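Local coordinates for Cas13d (uncultured Ruminococcus sp, PDB 6IV9), which binds CRISPR RNA and probably uses its two HEPN domains to mature that RNA and to cleave the target RNA it specifies, at residues A[70-75]-A[103-108]; A[58-63]-A[129-134]; A[661-666]-A[685-690]. The protein carries 2 engineered substitutions. One frame throughout, in Å; residues are numbered along the deposited sequence.

Contact 1. Residues A[70-75]-A[103-108]. With nucleotides of chain B.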
# COMPACT_ATOMS: atom_id res chain seq x y z
N MET A 70 -16.90 -32.19 -5.65
CA MET A 70 -16.96 -30.72 -5.53
C MET A 70 -17.35 -30.43 -4.10
O MET A 70 -18.14 -31.19 -3.54
CB MET A 70 -18.02 -30.09 -6.44
CG MET A 70 -17.67 -30.11 -7.88
SD MET A 70 -18.87 -29.24 -8.86
CE MET A 70 -20.28 -30.34 -8.77
N TYR A 71 -16.77 -29.39 -3.51
CA TYR A 71 -17.12 -28.98 -2.14
C TYR A 71 -17.63 -27.56 -2.23
O TYR A 71 -16.91 -26.72 -2.69
CB TYR A 71 -15.92 -29.11 -1.21
CG TYR A 71 -15.34 -30.50 -1.21
CD1 TYR A 71 -14.39 -30.87 -2.13
CD2 TYR A 71 -15.79 -31.44 -0.32
CE1 TYR A 71 -13.87 -32.15 -2.14
CE2 TYR A 71 -15.29 -32.73 -0.31
CZ TYR A 71 -14.33 -33.08 -1.23
OH TYR A 71 -13.84 -34.34 -1.23
N ILE A 72 -18.84 -27.34 -1.76
CA ILE A 72 -19.50 -26.02 -1.80
C ILE A 72 -19.37 -25.38 -0.42
O ILE A 72 -19.70 -26.01 0.55
CB ILE A 72 -20.96 -26.20 -2.21
CG1 ILE A 72 -21.05 -26.79 -3.61
CG2 ILE A 72 -21.73 -24.91 -2.08
CD1 ILE A 72 -22.42 -26.88 -4.17
N THR A 73 -18.89 -24.14 -0.37
CA THR A 73 -18.76 -23.45 0.92
C THR A 73 -19.63 -22.20 0.92
O THR A 73 -19.94 -21.69 -0.14
CB THR A 73 -17.32 -23.06 1.25
OG1 THR A 73 -16.90 -22.07 0.32
CG2 THR A 73 -16.35 -24.22 1.25
N SER A 74 -20.02 -21.76 2.10
CA SER A 74 -20.81 -20.53 2.28
C SER A 74 -20.00 -19.57 3.16
O SER A 74 -19.01 -19.97 3.72
CB SER A 74 -22.18 -20.78 2.83
OG SER A 74 -22.13 -21.19 4.17
N PHE A 75 -20.43 -18.33 3.23
CA PHE A 75 -19.66 -17.37 4.03
C PHE A 75 -19.98 -17.50 5.51
O PHE A 75 -21.12 -17.42 5.91
CB PHE A 75 -19.97 -15.94 3.60
CG PHE A 75 -19.56 -15.61 2.20
CD1 PHE A 75 -18.27 -15.22 1.92
CD2 PHE A 75 -20.47 -15.68 1.17
CE1 PHE A 75 -17.90 -14.90 0.63
CE2 PHE A 75 -20.10 -15.36 -0.12
CZ PHE A 75 -18.81 -14.98 -0.39
N SER A 103 -25.82 -23.98 8.55
CA SER A 103 -26.08 -23.90 7.09
C SER A 103 -26.66 -22.55 6.66
O SER A 103 -27.56 -22.07 7.29
CB SER A 103 -26.93 -25.04 6.63
OG SER A 103 -27.00 -25.05 5.23
N ASN A 104 -26.12 -22.02 5.56
CA ASN A 104 -26.55 -20.71 5.01
C ASN A 104 -27.23 -20.86 3.65
O ASN A 104 -27.86 -19.92 3.22
CB ASN A 104 -25.34 -19.79 4.86
CG ASN A 104 -24.73 -19.52 6.20
OD1 ASN A 104 -25.44 -19.18 7.13
ND2 ASN A 104 -23.43 -19.70 6.33
N ILE A 105 -27.07 -22.01 3.01
CA ILE A 105 -27.66 -22.18 1.67
C ILE A 105 -28.27 -23.57 1.56
O ILE A 105 -27.80 -24.47 2.23
CB ILE A 105 -26.60 -21.95 0.59
CG1 ILE A 105 -25.39 -22.85 0.79
CG2 ILE A 105 -26.21 -20.49 0.54
CD1 ILE A 105 -24.36 -22.74 -0.29
N GLU A 106 -29.28 -23.69 0.72
CA GLU A 106 -29.98 -24.97 0.46
C GLU A 106 -29.64 -25.37 -0.97
O GLU A 106 -29.83 -24.57 -1.85
CB GLU A 106 -31.48 -24.77 0.63
CG GLU A 106 -32.30 -25.97 0.22
CD GLU A 106 -33.26 -26.46 1.28
OE1 GLU A 106 -33.79 -25.64 2.03
OE2 GLU A 106 -33.49 -27.68 1.34
N LEU A 107 -29.10 -26.56 -1.14
CA LEU A 107 -28.75 -27.01 -2.50
C LEU A 107 -29.98 -27.64 -3.16
O LEU A 107 -30.61 -28.47 -2.55
CB LEU A 107 -27.60 -28.00 -2.43
CG LEU A 107 -26.82 -28.21 -3.72
CD1 LEU A 107 -26.26 -26.91 -4.22
CD2 LEU A 107 -25.70 -29.22 -3.52
N GLY A 108 -30.26 -27.21 -4.36
CA GLY A 108 -31.37 -27.77 -5.14
C GLY A 108 -30.83 -28.80 -6.11
O GLY A 108 -30.00 -29.59 -5.72
P C B 30 -15.65 -8.69 -4.36
OP1 C B 30 -16.28 -7.58 -5.03
OP2 C B 30 -14.48 -8.51 -3.48
O5' C B 30 -16.68 -9.43 -3.40
C5' C B 30 -18.03 -9.66 -3.82
C4' C B 30 -18.87 -10.00 -2.62
O4' C B 30 -18.43 -11.23 -2.00
C3' C B 30 -18.90 -9.03 -1.45
O3' C B 30 -19.68 -7.89 -1.76
C2' C B 30 -19.56 -9.91 -0.38
O2' C B 30 -20.97 -9.99 -0.52
C1' C B 30 -18.89 -11.25 -0.67
N1 C B 30 -17.76 -11.55 0.22
C2 C B 30 -18.10 -11.88 1.53
O2 C B 30 -19.30 -11.90 1.84
N3 C B 30 -17.12 -12.15 2.41
C4 C B 30 -15.84 -12.19 2.01
N4 C B 30 -14.94 -12.57 2.89
C5 C B 30 -15.47 -11.90 0.66
C6 C B 30 -16.47 -11.66 -0.21
P A B 29 -10.15 -10.59 -6.23
OP1 A B 29 -9.56 -10.31 -4.97
OP2 A B 29 -9.82 -11.81 -7.01
O5' A B 29 -11.72 -10.55 -5.93
C5' A B 29 -12.65 -10.63 -7.01
C4' A B 29 -13.86 -11.41 -6.53
O4' A B 29 -13.40 -12.74 -6.16
C3' A B 29 -14.50 -10.88 -5.26
O3' A B 29 -15.30 -9.72 -5.51
C2' A B 29 -15.26 -12.12 -4.80
O2' A B 29 -16.45 -12.32 -5.57
C1' A B 29 -14.23 -13.22 -5.12
N9 A B 29 -13.39 -13.50 -4.00
C8 A B 29 -12.14 -13.00 -3.70
N7 A B 29 -11.72 -13.33 -2.51
C5 A B 29 -12.76 -14.07 -1.98
C6 A B 29 -12.96 -14.66 -0.73
N6 A B 29 -12.05 -14.64 0.25
N1 A B 29 -14.12 -15.32 -0.51
C2 A B 29 -15.02 -15.35 -1.50
N3 A B 29 -14.96 -14.82 -2.71
C4 A B 29 -13.81 -14.15 -2.87

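Contact 2. Residues A[58-63]-A[129-134]. With nucleotides of chain B.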
# COMPACT_ATOMS: atom_id res chain seq x y z
N ALA A 58 -26.07 -14.32 -2.37
CA ALA A 58 -26.93 -15.40 -1.83
C ALA A 58 -26.20 -16.20 -0.75
O ALA A 58 -26.86 -16.87 0.01
CB ALA A 58 -27.45 -16.27 -2.93
N GLY A 59 -24.87 -16.16 -0.73
CA GLY A 59 -24.09 -16.87 0.31
C GLY A 59 -23.13 -17.95 -0.18
O GLY A 59 -22.45 -18.47 0.67
N MET A 60 -23.03 -18.23 -1.48
CA MET A 60 -22.09 -19.27 -1.94
C MET A 60 -20.70 -18.65 -2.09
O MET A 60 -20.53 -17.83 -2.94
CB MET A 60 -22.50 -19.88 -3.27
CG MET A 60 -21.58 -21.00 -3.69
SD MET A 60 -22.19 -21.90 -5.11
CE MET A 60 -23.53 -22.82 -4.38
N LYS A 61 -19.80 -19.00 -1.18
CA LYS A 61 -18.41 -18.50 -1.15
C LYS A 61 -17.53 -19.13 -2.23
O LYS A 61 -16.83 -18.41 -2.89
CB LYS A 61 -17.79 -18.83 0.20
CG LYS A 61 -16.39 -18.30 0.45
CD LYS A 61 -15.99 -18.53 1.87
CE LYS A 61 -14.54 -18.22 2.14
NZ LYS A 61 -14.32 -16.77 2.11
N SER A 62 -17.55 -20.45 -2.33
CA SER A 62 -16.68 -21.09 -3.33
C SER A 62 -17.15 -22.51 -3.67
O SER A 62 -17.81 -23.11 -2.87
CB SER A 62 -15.29 -21.07 -2.78
OG SER A 62 -14.54 -22.15 -3.23
N ILE A 63 -16.84 -22.95 -4.88
CA ILE A 63 -17.03 -24.37 -5.24
C ILE A 63 -15.63 -24.93 -5.49
O ILE A 63 -15.04 -24.60 -6.48
CB ILE A 63 -17.92 -24.55 -6.48
CG1 ILE A 63 -19.27 -23.84 -6.30
CG2 ILE A 63 -18.09 -26.02 -6.77
CD1 ILE A 63 -20.18 -24.01 -7.47
N ILE A 129 -31.30 -19.61 -7.27
CA ILE A 129 -30.14 -19.03 -8.00
C ILE A 129 -29.52 -20.15 -8.82
O ILE A 129 -29.32 -21.20 -8.28
CB ILE A 129 -29.11 -18.46 -7.02
CG1 ILE A 129 -29.71 -17.44 -6.07
CG2 ILE A 129 -27.95 -17.88 -7.79
CD1 ILE A 129 -30.23 -16.24 -6.77
N ASN A 130 -29.25 -19.90 -10.08
CA ASN A 130 -28.61 -20.92 -10.94
C ASN A 130 -27.18 -20.47 -11.23
O ASN A 130 -27.00 -19.34 -11.59
CB ASN A 130 -29.38 -21.14 -12.24
CG ASN A 130 -30.81 -21.54 -11.99
OD1 ASN A 130 -31.07 -22.63 -11.51
ND2 ASN A 130 -31.73 -20.65 -12.26
N THR A 131 -26.23 -21.37 -11.03
CA THR A 131 -24.80 -21.10 -11.29
C THR A 131 -24.26 -22.25 -12.14
O THR A 131 -24.83 -23.33 -12.09
CB THR A 131 -24.05 -20.89 -9.98
OG1 THR A 131 -22.80 -20.29 -10.29
CG2 THR A 131 -23.79 -22.15 -9.21
N SER A 132 -23.23 -21.98 -12.94
CA SER A 132 -22.63 -23.04 -13.78
C SER A 132 -21.99 -24.11 -12.91
O SER A 132 -21.41 -23.76 -11.92
CB SER A 132 -21.57 -22.50 -14.67
OG SER A 132 -22.01 -21.36 -15.34
N ASN A 133 -22.13 -25.36 -13.32
CA ASN A 133 -21.36 -26.41 -12.63
C ASN A 133 -19.94 -26.15 -13.12
O ASN A 133 -19.72 -26.20 -14.30
CB ASN A 133 -21.89 -27.78 -13.02
CG ASN A 133 -21.08 -28.92 -12.46
OD1 ASN A 133 -19.92 -28.76 -12.16
ND2 ASN A 133 -21.70 -30.07 -12.33
N PRO A 134 -18.95 -25.90 -12.25
CA PRO A 134 -17.60 -25.54 -12.69
C PRO A 134 -16.84 -26.62 -13.47
O PRO A 134 -15.91 -26.31 -14.10
CB PRO A 134 -16.85 -25.15 -11.41
CG PRO A 134 -17.65 -25.76 -10.31
CD PRO A 134 -19.06 -25.93 -10.83
P A B 29 -10.15 -10.59 -6.23
OP1 A B 29 -9.56 -10.31 -4.97
OP2 A B 29 -9.82 -11.81 -7.01
O5' A B 29 -11.72 -10.55 -5.93
C5' A B 29 -12.65 -10.63 -7.01
C4' A B 29 -13.86 -11.41 -6.53
O4' A B 29 -13.40 -12.74 -6.16
C3' A B 29 -14.50 -10.88 -5.26
O3' A B 29 -15.30 -9.72 -5.51
C2' A B 29 -15.26 -12.12 -4.80
O2' A B 29 -16.45 -12.32 -5.57
C1' A B 29 -14.23 -13.22 -5.12
N9 A B 29 -13.39 -13.50 -4.00
C8 A B 29 -12.14 -13.00 -3.70
N7 A B 29 -11.72 -13.33 -2.51
C5 A B 29 -12.76 -14.07 -1.98
C6 A B 29 -12.96 -14.66 -0.73
N6 A B 29 -12.05 -14.64 0.25
N1 A B 29 -14.12 -15.32 -0.51
C2 A B 29 -15.02 -15.35 -1.50
N3 A B 29 -14.96 -14.82 -2.71
C4 A B 29 -13.81 -14.15 -2.87
P U B 23 -14.29 -17.33 -7.31
OP1 U B 23 -14.40 -18.58 -6.53
OP2 U B 23 -15.04 -16.15 -6.95
O5' U B 23 -12.74 -16.96 -7.27
C5' U B 23 -12.24 -15.63 -7.58
C4' U B 23 -10.88 -15.46 -6.89
O4' U B 23 -11.14 -15.41 -5.47
C3' U B 23 -9.93 -16.65 -7.09
O3' U B 23 -8.61 -16.19 -7.25
C2' U B 23 -10.05 -17.42 -5.80
O2' U B 23 -8.94 -18.27 -5.51
C1' U B 23 -10.28 -16.29 -4.78
N1 U B 23 -10.97 -16.80 -3.59
C2 U B 23 -10.29 -16.82 -2.38
O2 U B 23 -9.17 -16.40 -2.26
N3 U B 23 -10.98 -17.38 -1.34
C4 U B 23 -12.22 -17.93 -1.37
O4 U B 23 -12.69 -18.42 -0.35
C5 U B 23 -12.87 -17.86 -2.64
C6 U B 23 -12.24 -17.30 -3.68
P G B 6 -17.57 -22.79 -21.96
OP1 G B 6 -17.45 -24.18 -22.41
OP2 G B 6 -17.72 -21.74 -22.92
O5' G B 6 -18.85 -22.61 -21.06
C5' G B 6 -19.21 -23.56 -20.05
C4' G B 6 -20.51 -23.18 -19.40
O4' G B 6 -20.38 -21.87 -18.76
C3' G B 6 -21.71 -22.99 -20.36
O3' G B 6 -22.34 -24.23 -20.61
C2' G B 6 -22.62 -22.10 -19.54
O2' G B 6 -23.30 -22.82 -18.52
C1' G B 6 -21.60 -21.14 -18.93
N9 G B 6 -21.32 -19.96 -19.74
C8 G B 6 -20.26 -19.75 -20.59
N7 G B 6 -20.27 -18.57 -21.14
C5 G B 6 -21.40 -17.97 -20.62
C6 G B 6 -21.96 -16.70 -20.89
O6 G B 6 -21.51 -15.80 -21.58
N1 G B 6 -23.16 -16.52 -20.20
C2 G B 6 -23.78 -17.46 -19.45
N2 G B 6 -24.95 -17.11 -18.90
N3 G B 6 -23.26 -18.65 -19.17
C4 G B 6 -22.07 -18.82 -19.78

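Contact 3. Residues A[661-666]-A[685-690]. With nucleotides of chain B.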
# COMPACT_ATOMS: atom_id res chain seq x y z
N ILE A 661 -9.49 17.86 -8.06
CA ILE A 661 -10.00 18.15 -6.70
C ILE A 661 -11.47 18.53 -6.80
O ILE A 661 -11.81 19.32 -7.65
CB ILE A 661 -9.13 19.22 -6.01
CG1 ILE A 661 -7.69 18.72 -5.86
CG2 ILE A 661 -9.72 19.63 -4.68
CD1 ILE A 661 -6.77 19.72 -5.27
N PRO A 662 -12.34 18.02 -5.91
CA PRO A 662 -13.76 18.32 -5.95
C PRO A 662 -14.01 19.82 -5.81
O PRO A 662 -13.29 20.48 -5.16
CB PRO A 662 -14.33 17.58 -4.74
CG PRO A 662 -13.35 16.48 -4.50
CD PRO A 662 -12.01 17.07 -4.86
N ASP A 663 -15.08 20.29 -6.44
CA ASP A 663 -15.44 21.73 -6.49
C ASP A 663 -15.63 22.27 -5.08
O ASP A 663 -15.16 23.36 -4.83
CB ASP A 663 -16.72 21.96 -7.28
CG ASP A 663 -16.66 21.59 -8.75
OD1 ASP A 663 -15.56 21.52 -9.29
OD2 ASP A 663 -17.72 21.39 -9.33
N THR A 664 -16.25 21.51 -4.18
CA THR A 664 -16.44 22.02 -2.81
C THR A 664 -15.07 22.28 -2.16
O THR A 664 -14.95 23.24 -1.46
CB THR A 664 -17.30 21.08 -1.96
OG1 THR A 664 -16.60 19.84 -1.89
CG2 THR A 664 -18.66 20.84 -2.56
N GLN A 665 -14.11 21.40 -2.37
CA GLN A 665 -12.75 21.60 -1.81
C GLN A 665 -12.05 22.80 -2.45
O GLN A 665 -11.40 23.53 -1.75
CB GLN A 665 -11.95 20.30 -1.85
CG GLN A 665 -10.70 20.35 -0.98
CD GLN A 665 -10.89 20.98 0.38
OE1 GLN A 665 -11.78 20.61 1.13
NE2 GLN A 665 -10.03 21.92 0.71
N ILE A 666 -12.21 23.00 -3.75
CA ILE A 666 -11.57 24.16 -4.43
C ILE A 666 -12.11 25.45 -3.80
O ILE A 666 -11.34 26.35 -3.56
CB ILE A 666 -11.81 24.10 -5.95
CG1 ILE A 666 -11.02 22.97 -6.59
CG2 ILE A 666 -11.50 25.44 -6.60
CD1 ILE A 666 -9.55 23.04 -6.36
N ALA A 685 -11.93 29.87 -12.86
CA ALA A 685 -11.17 31.07 -12.46
C ALA A 685 -10.51 30.83 -11.10
O ALA A 685 -9.38 31.20 -10.94
CB ALA A 685 -12.08 32.26 -12.42
N LYS A 686 -11.23 30.22 -10.17
CA LYS A 686 -10.68 29.93 -8.83
C LYS A 686 -9.50 28.96 -8.95
O LYS A 686 -8.49 29.20 -8.35
CB LYS A 686 -11.78 29.39 -7.93
CG LYS A 686 -12.91 30.37 -7.64
CD LYS A 686 -13.90 29.86 -6.66
CE LYS A 686 -14.78 30.96 -6.15
NZ LYS A 686 -16.19 30.73 -6.48
N ARG A 687 -9.65 27.92 -9.76
CA ARG A 687 -8.53 26.97 -9.97
C ARG A 687 -7.36 27.72 -10.60
O ARG A 687 -6.25 27.55 -10.16
CB ARG A 687 -8.96 25.79 -10.84
CG ARG A 687 -9.90 24.81 -10.17
CD ARG A 687 -10.12 23.55 -10.98
NE ARG A 687 -10.77 22.47 -10.27
CZ ARG A 687 -12.07 22.29 -10.17
NH1 ARG A 687 -12.90 23.05 -10.84
NH2 ARG A 687 -12.54 21.35 -9.40
N SER A 688 -7.65 28.56 -11.59
CA SER A 688 -6.61 29.34 -12.31
C SER A 688 -5.90 30.24 -11.31
O SER A 688 -4.70 30.32 -11.35
CB SER A 688 -7.19 30.13 -13.43
OG SER A 688 -7.64 29.27 -14.44
N GLU A 689 -6.67 30.92 -10.47
CA GLU A 689 -6.05 31.69 -9.28
C GLU A 689 -5.11 30.98 -8.26
O GLU A 689 -4.03 31.43 -8.00
CB GLU A 689 -7.16 32.47 -8.58
CG GLU A 689 -6.71 33.78 -7.97
CD GLU A 689 -7.83 34.71 -7.49
OE1 GLU A 689 -8.94 34.64 -8.05
OE2 GLU A 689 -7.58 35.49 -6.57
N LEU A 690 -5.51 29.76 -7.91
CA LEU A 690 -4.71 28.89 -7.02
C LEU A 690 -3.45 28.45 -7.77
O LEU A 690 -2.41 28.42 -7.17
CB LEU A 690 -5.58 27.72 -6.57
CG LEU A 690 -6.75 28.11 -5.68
CD1 LEU A 690 -7.68 26.94 -5.45
CD2 LEU A 690 -6.27 28.68 -4.38
P U B 39 -6.61 17.15 2.46
OP1 U B 39 -5.68 18.12 3.01
OP2 U B 39 -6.37 15.72 2.81
O5' U B 39 -8.14 17.42 2.71
C5' U B 39 -8.65 18.76 2.71
C4' U B 39 -10.15 18.71 2.93
O4' U B 39 -10.77 17.85 1.94
C3' U B 39 -10.60 18.10 4.24
O3' U B 39 -10.38 19.01 5.30
C2' U B 39 -12.06 17.75 3.93
O2' U B 39 -13.00 18.79 3.82
C1' U B 39 -11.90 17.19 2.52
N1 U B 39 -11.64 15.74 2.49
C2 U B 39 -12.70 14.89 2.75
O2 U B 39 -13.81 15.30 3.05
N3 U B 39 -12.39 13.55 2.68
C4 U B 39 -11.17 12.99 2.38
O4 U B 39 -11.05 11.77 2.34
C5 U B 39 -10.13 13.94 2.11
C6 U B 39 -10.39 15.25 2.18
P U B 38 -4.87 11.99 -0.41
OP1 U B 38 -3.87 11.51 -1.31
OP2 U B 38 -4.73 11.90 1.02
O5' U B 38 -5.06 13.52 -0.80
C5' U B 38 -5.85 14.32 -0.01
C4' U B 38 -6.19 15.59 -0.76
O4' U B 38 -6.84 15.22 -2.00
C3' U B 38 -7.22 16.41 -0.02
O3' U B 38 -6.50 17.29 0.86
C2' U B 38 -7.95 17.15 -1.14
O2' U B 38 -7.22 18.25 -1.62
C1' U B 38 -7.93 16.10 -2.25
N1 U B 38 -9.16 15.32 -2.34
C2 U B 38 -9.52 14.87 -3.60
O2 U B 38 -8.86 15.12 -4.60
N3 U B 38 -10.67 14.11 -3.63
C4 U B 38 -11.47 13.75 -2.55
O4 U B 38 -12.48 13.04 -2.73
C5 U B 38 -10.99 14.21 -1.27
C6 U B 38 -9.88 14.97 -1.21

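Contact 1. Residues A[70-75]-A[103-108]
Phe75 and Asn104 bring the two flat groups to this contact. One face of the Phe75 ring lies against the base of C30 in chain B: O2 of that base sits over the ring centre, and Phe75 CE1 comes within 3.2 Å of C30 C2, which is close for carbon against carbon. A29 of the same RNA approaches the ring obliquely. The amide of Asn104 meets Ser74 in its own plane, ND2 donating to Ser74 OG over 2.9 Å at 158°. With Ser74 OG between the backbone N and the carbonyl carbon (chi1 70°), the hydroxyl faces Asn104; Glu84 also bonds it and takes the backbone N of Asn104. Further along, the contact turns apolar. Ile72 spreads its two branches, CG2 reaching Ile105 CD1 at 3.9 Å and CD1 reaching Leu107 CD1 at 3.8 Å. The strands run 150° apart with axes 9.2 Å from each other, a separation bridged by side chains where two antiparallel sheets pack face to face. The chemistry is divided: a greasy interface between the sheets, closed at one end by the Asn104-Ser74 bond, with Glu84 as second partner of the hydroxyl, next to an aromatic ring with one face against an RNA base.

Contact 2. Residues A[58-63]-A[129-134]
Met60 and Ile63, three positions apart, both point towards Thr131 across the contact, because a classic beta bulge lies between them: Lys61 and Ser62 both face Thr73 on the neighbouring strand. Strands 60-65 and 129-132 are outer strands of two antiparallel sheets packed face to face. The segments 58-63 and 129-134 run 15° apart, and Ala58, Met60 and Ile63 meet Ile129, Thr131 and Pro134 through side chains alone. Just before the strand, Gly59 ends helix 54-58 in a Schellman motif, its positive phi of 119° turning the chain; Ala58 CB, just before it, rests 4.0 Å from Ile129 CG1. Met60 and Ile63 then share Thr131, whose CG2 lies 4.4 Å from Met60 SD. Lys61 serves the RNA instead: its chain is extended and then bends at chi4 (72°), placing NZ 3.0 Å from N1 of A29 in chain B, to which it donates. Asn79 takes a second bond from that ammonium. At the far end Pro134 O accepts a hydrogen bond from NH1 of Arg137, a residue of the magnesium site. The proline ring crosses the Ile63 side chain at about a right angle, with Pro134 CG 3.6 Å from Ile63 CG2.

Contact 3. Residues A[661-666]-A[685-690]
Arg687 reaches across to Ile661 and Asp663, and the tight part of the contact gathers around its guanidinium. NH2 makes two bonds in the guanidinium plane: one to Ile661 O at 2.8 Å, nearly in line with the carbonyl, and a straighter one to Asp663 OD1 at 3.0 Å and 163°, which forms the salt bridge. NH1 adds a weak bond to the same oxygen, with the carboxylate turned 64° from the guanidinium plane. Ile666 lies over one face of that plane, its CG1 3.6 Å from Arg687 NH2. Packing is looser elsewhere: Ile666 CG2 stands 4.2 Å from Lys686 CB and 4.3 Å from Leu690 CD1, while the Lys686 ammonium turns off to Met679 O, Ser681 O and Glu667. Asp663 sits at the exposed border. Pro662, at the N-cap position, and Gln665 instead meet the RNA, Pro662 CD lying 3.5 Å from N3 of U38 in chain B. Arg687 NE also bonds Leu658 O, in the last turn of helix 651-660, and the arrangement is that of a helical corner, where helix 651-660 gives way to helix 663-673 and an arginine of helix 683-696 bonds the carbonyls of the turn.

How the contacts relate
From the N terminus, contact 2 opens first, at the end of helix 54-58 and along strand 60-65. The chain turns into the adjacent strand 69-75, where contact 1 opens; it closes at strand 105-110, and only after strand 114-119 does strand 129-132 close contact 2. Contact 1 is thus enclosed by contact 2 along the sequence. In space their centres are 8 Å apart, and both join the same four-stranded sheet to the same three-stranded one. Contact 3 follows in series and closes a short loop by bringing helix 683-696 back against the start of helix 663-673. Its nearest atoms lie about 32 Å from contact 1, in the helical part of the protein, yet all three contacts touch the RNA.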